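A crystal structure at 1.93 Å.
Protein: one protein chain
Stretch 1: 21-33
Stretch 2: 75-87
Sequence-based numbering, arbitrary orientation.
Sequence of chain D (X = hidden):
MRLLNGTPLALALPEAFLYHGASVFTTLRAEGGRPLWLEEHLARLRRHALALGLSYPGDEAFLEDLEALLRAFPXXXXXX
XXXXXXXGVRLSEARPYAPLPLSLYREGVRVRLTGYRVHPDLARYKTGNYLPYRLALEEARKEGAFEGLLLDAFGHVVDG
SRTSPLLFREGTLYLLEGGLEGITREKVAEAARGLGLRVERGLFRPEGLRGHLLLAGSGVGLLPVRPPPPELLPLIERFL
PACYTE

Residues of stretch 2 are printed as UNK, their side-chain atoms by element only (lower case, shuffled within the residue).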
# COMPACT_ATOMS: atom_id res chain seq x y z
N GLY D 21 -22.03 -8.37 9.96
CA GLY D 21 -21.12 -8.73 11.05
C GLY D 21 -21.23 -7.73 12.20
O GLY D 21 -20.23 -7.44 12.86
N ALA D 22 -22.43 -7.21 12.44
CA ALA D 22 -22.55 -6.11 13.42
C ALA D 22 -22.67 -6.64 14.84
O ALA D 22 -23.78 -6.75 15.41
CB ALA D 22 -23.73 -5.20 13.05
N SER D 23 -21.54 -7.05 15.41
CA SER D 23 -21.50 -7.68 16.74
C SER D 23 -20.14 -7.48 17.35
O SER D 23 -19.15 -7.20 16.63
CB SER D 23 -21.83 -9.18 16.65
OG SER D 23 -20.88 -9.89 15.84
N VAL D 24 -20.10 -7.57 18.68
CA VAL D 24 -18.85 -7.71 19.40
C VAL D 24 -18.95 -8.98 20.21
O VAL D 24 -20.06 -9.48 20.47
CB VAL D 24 -18.52 -6.45 20.29
CG1 VAL D 24 -18.38 -5.25 19.43
CG2 VAL D 24 -19.65 -6.19 21.31
N PHE D 25 -17.80 -9.54 20.59
CA PHE D 25 -17.82 -10.82 21.26
C PHE D 25 -16.59 -10.97 22.11
O PHE D 25 -15.65 -10.15 22.03
CB PHE D 25 -17.97 -11.97 20.22
CG PHE D 25 -16.71 -12.25 19.41
CD1 PHE D 25 -15.85 -13.28 19.78
CD2 PHE D 25 -16.39 -11.48 18.29
CE1 PHE D 25 -14.68 -13.55 19.04
CE2 PHE D 25 -15.22 -11.72 17.55
CZ PHE D 25 -14.37 -12.76 17.91
N THR D 26 -16.59 -12.00 22.95
CA THR D 26 -15.39 -12.40 23.64
C THR D 26 -15.42 -13.91 23.85
O THR D 26 -16.50 -14.52 23.91
CB THR D 26 -15.21 -11.63 24.97
OG1 THR D 26 -13.86 -11.79 25.42
CG2 THR D 26 -16.19 -12.14 26.07
N THR D 27 -14.25 -14.52 23.94
CA THR D 27 -14.17 -15.96 24.12
C THR D 27 -13.31 -16.28 25.34
O THR D 27 -12.19 -15.75 25.49
CB THR D 27 -13.67 -16.69 22.85
OG1 THR D 27 -12.27 -16.50 22.70
CG2 THR D 27 -14.33 -16.18 21.64
N LEU D 28 -13.84 -17.13 26.21
CA LEU D 28 -13.23 -17.43 27.50
C LEU D 28 -12.92 -18.90 27.60
O LEU D 28 -13.52 -19.72 26.88
CB LEU D 28 -14.18 -17.13 28.66
CG LEU D 28 -14.82 -15.76 28.82
CD1 LEU D 28 -16.10 -15.73 28.01
CD2 LEU D 28 -15.09 -15.50 30.33
N ARG D 29 -12.01 -19.24 28.52
CA ARG D 29 -11.76 -20.62 28.88
C ARG D 29 -12.24 -20.83 30.31
O ARG D 29 -12.03 -19.96 31.15
CB ARG D 29 -10.26 -20.94 28.78
CG ARG D 29 -10.01 -22.44 28.77
CD ARG D 29 -8.58 -22.79 28.43
NE ARG D 29 -7.63 -22.52 29.52
CZ ARG D 29 -6.75 -21.52 29.49
NH1 ARG D 29 -6.72 -20.69 28.46
NH2 ARG D 29 -5.90 -21.36 30.53
N ALA D 30 -12.93 -21.95 30.57
CA ALA D 30 -13.28 -22.34 31.94
C ALA D 30 -12.48 -23.58 32.27
O ALA D 30 -12.37 -24.48 31.43
CB ALA D 30 -14.79 -22.62 32.10
N GLU D 31 -11.88 -23.61 33.46
CA GLU D 31 -11.15 -24.78 33.89
C GLU D 31 -11.83 -25.34 35.11
O GLU D 31 -12.05 -24.61 36.09
CB GLU D 31 -9.67 -24.46 34.15
CG GLU D 31 -8.94 -24.02 32.85
CD GLU D 31 -7.53 -23.53 33.04
OE1 GLU D 31 -7.12 -23.23 34.18
OE2 GLU D 31 -6.81 -23.46 32.03
N GLY D 32 -12.17 -26.63 35.04
CA GLY D 32 -12.92 -27.32 36.10
C GLY D 32 -14.07 -26.49 36.65
O GLY D 32 -14.19 -26.29 37.88
N GLY D 33 -14.91 -26.00 35.74
CA GLY D 33 -16.12 -25.21 36.07
C GLY D 33 -15.95 -23.72 36.36
O GLY D 33 -16.92 -22.99 36.58
N UNK D 75 -19.24 -32.09 34.10
CA UNK D 75 -18.16 -33.06 34.09
C UNK D 75 -16.96 -32.63 33.23
O UNK D 75 -15.87 -33.19 33.36
c UNK D 75 -16.39 -37.37 34.70
c UNK D 75 -18.73 -34.43 33.65
n UNK D 75 -15.48 -37.70 35.84
c UNK D 75 -17.27 -36.13 34.92
c UNK D 75 -17.75 -35.60 33.55
N UNK D 76 -17.15 -31.61 32.39
CA UNK D 76 -16.12 -31.17 31.45
C UNK D 76 -14.89 -30.59 32.17
O UNK D 76 -15.04 -29.68 33.01
c UNK D 76 -16.71 -30.15 30.48
N UNK D 77 -13.69 -31.14 31.88
CA UNK D 77 -12.45 -30.63 32.48
C UNK D 77 -12.24 -29.16 32.15
O UNK D 77 -11.90 -28.37 33.03
c UNK D 77 -13.49 -32.38 31.11
c UNK D 77 -12.02 -32.58 31.11
c UNK D 77 -11.35 -31.48 31.83
N UNK D 78 -12.48 -28.79 30.89
CA UNK D 78 -12.45 -27.40 30.48
C UNK D 78 -13.50 -27.14 29.43
O UNK D 78 -13.99 -28.07 28.78
c UNK D 78 -11.08 -27.05 29.91
s UNK D 78 -9.73 -27.26 31.09
N UNK D 79 -13.85 -25.86 29.30
CA UNK D 79 -14.88 -25.39 28.39
C UNK D 79 -14.34 -24.20 27.64
O UNK D 79 -13.51 -23.46 28.16
c UNK D 79 -17.57 -26.94 28.82
c UNK D 79 -17.94 -25.48 30.81
c UNK D 79 -16.89 -26.07 29.87
c UNK D 79 -16.12 -24.94 29.19
N UNK D 80 -14.80 -24.03 26.41
CA UNK D 80 -14.64 -22.79 25.68
C UNK D 80 -15.99 -22.10 25.67
O UNK D 80 -17.02 -22.69 25.29
c UNK D 80 -14.95 -20.12 20.60
c UNK D 80 -14.07 -21.98 21.99
c UNK D 80 -14.16 -23.05 24.25
n UNK D 80 -16.20 -20.50 20.81
c UNK D 80 -13.77 -21.77 23.48
n UNK D 80 -14.71 -19.05 19.84
n UNK D 80 -13.93 -20.78 21.16
N UNK D 81 -15.99 -20.84 26.09
CA UNK D 81 -17.22 -20.08 26.18
C UNK D 81 -17.14 -18.94 25.22
O UNK D 81 -16.06 -18.42 24.93
c UNK D 81 -18.53 -21.31 28.81
c UNK D 81 -17.39 -19.52 27.61
c UNK D 81 -17.13 -19.71 30.12
c UNK D 81 -17.26 -20.48 28.79
N UNK D 82 -18.30 -18.51 24.76
CA UNK D 82 -18.36 -17.35 23.93
C UNK D 82 -19.58 -16.50 24.21
O UNK D 82 -20.71 -17.02 24.25
n UNK D 82 -17.36 -15.69 18.41
c UNK D 82 -18.72 -17.18 20.23
n UNK D 82 -19.26 -16.01 19.60
c UNK D 82 -18.10 -16.75 21.51
c UNK D 82 -18.57 -15.29 18.73
n UNK D 82 -19.11 -14.21 18.20
c UNK D 82 -18.38 -17.82 22.49
N UNK D 83 -19.36 -15.19 24.39
CA UNK D 83 -20.41 -14.24 24.68
C UNK D 83 -20.43 -13.24 23.55
O UNK D 83 -19.41 -12.64 23.26
c UNK D 83 -19.26 -14.08 28.27
c UNK D 83 -20.19 -14.30 27.25
c UNK D 83 -21.27 -15.95 28.68
c UNK D 83 -20.14 -13.47 25.99
c UNK D 83 -21.21 -15.22 27.48
c UNK D 83 -19.32 -14.81 29.48
c UNK D 83 -20.32 -15.75 29.67
N UNK D 84 -21.57 -13.05 22.91
CA UNK D 84 -21.66 -12.18 21.72
C UNK D 84 -22.79 -11.18 21.94
O UNK D 84 -23.89 -11.56 22.36
o UNK D 84 -20.97 -14.07 20.38
c UNK D 84 -21.92 -13.01 20.44
c UNK D 84 -21.80 -12.15 19.17
N UNK D 85 -22.50 -9.92 21.65
CA UNK D 85 -23.47 -8.83 21.68
C UNK D 85 -23.76 -8.24 20.29
O UNK D 85 -22.84 -7.83 19.55
c UNK D 85 -22.81 -8.22 24.07
c UNK D 85 -22.98 -7.70 22.61
c UNK D 85 -23.94 -6.53 22.59
N UNK D 86 -25.04 -8.17 19.94
CA UNK D 86 -25.50 -7.30 18.87
C UNK D 86 -26.79 -6.64 19.34
O UNK D 86 -27.27 -6.94 20.45
N UNK D 87 -27.32 -5.73 18.53
CA UNK D 87 -28.68 -5.18 18.77
C UNK D 87 -29.75 -6.28 18.82
O UNK D 87 -29.95 -7.01 17.84
c UNK D 87 -28.11 -2.92 17.68
c UNK D 87 -29.03 -4.13 17.72
o UNK D 87 -27.29 -1.12 19.04
o UNK D 87 -28.48 -2.63 20.07
c UNK D 87 -27.96 -2.18 19.03
O HOH W 1 -26.13 -5.62 15.69
O HOH W 2 -19.27 -12.25 16.27
O HOH W 3 -15.31 -26.78 33.03

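Position 75 carries four carbons in a row ending in nitrogen and lies out of reach of stretch 1; this is Lys75, whose charged end suits an exposed loop. Position 76 has one carbon, so it is Ala76; its O accepts from a water that also binds the N of Gly33. At 77 three carbons close a ring onto the backbone nitrogen, which defines Pro77. Lacking an N-H, it still offers its O, 2.7 Å from the N of Gly32, in a hydrogen bond.

Position 78 has one carbon and one sulfur, the latter 3.8 Å from Glu31 CG: Cys78, bonded covalently to a group elsewhere in the structure. Position 79 shows four carbons forked at the second, and its CB lies 4.0 Å from Ala30 CB. This is Leu79, an apolar side chain suited to a buried face.

Position 80 has three carbons, a nitrogen, and a carbon bearing two more nitrogens, one of them 3.4 Å from Thr27 CG2. It is Arg80; the flat guanidinium rests one face over Thr27 CB. Position 81 is again four carbons forked at the second, one end 4.2 Å from Ala30 CB and its CB 4.0 Å from Leu28 CD1: Leu81, filling space among apolar neighbours.

Position 82 repeats the guanidinium pattern, with a terminal nitrogen 3.2 Å from Phe25 CD1. This is Arg82. Its planar cation stacks on the Phe25 ring, centres 4.1 Å apart and planes at 13°, burying it against an aromatic face.

Position 83 has one carbon and a six-carbon ring, a ring atom 3.6 Å from Leu28 CD1; Phe83 also turns its ring edge to Thr26 CG2. Position 84 has one carbon carrying an oxygen and a carbon, the oxygen 3.7 Å from Phe25 CB. It is Thr84, whose OG1 accepts from Arg82 NE at 2.7 Å and helps hold the stacked guanidinium.

Position 85 has three carbons branching at CB, which sits 3.9 Å from Val24 CG2: Val85, a beta-branched residue at home in a strand. Position 86 has no side chain, hence Gly86; an ideal CB would come within 3.2 Å of Ala22 O. Position 87, three carbons with two terminal oxygens, is Glu87, exposed and making no direct contact with stretch 1, its charged end suited to the surface.

The strands run antiparallel, joined by paired backbone hydrogen bonds at Val24-Val85, Thr26-Phe83, Leu28-Leu81 and Ala30-Leu79. These pairs direct their side chains to a largely apolar face; the intervening pairs supply the other, where Arg82 packs on Phe25.

Stretch 2 (75-87) KAPCLRLRFTVGE
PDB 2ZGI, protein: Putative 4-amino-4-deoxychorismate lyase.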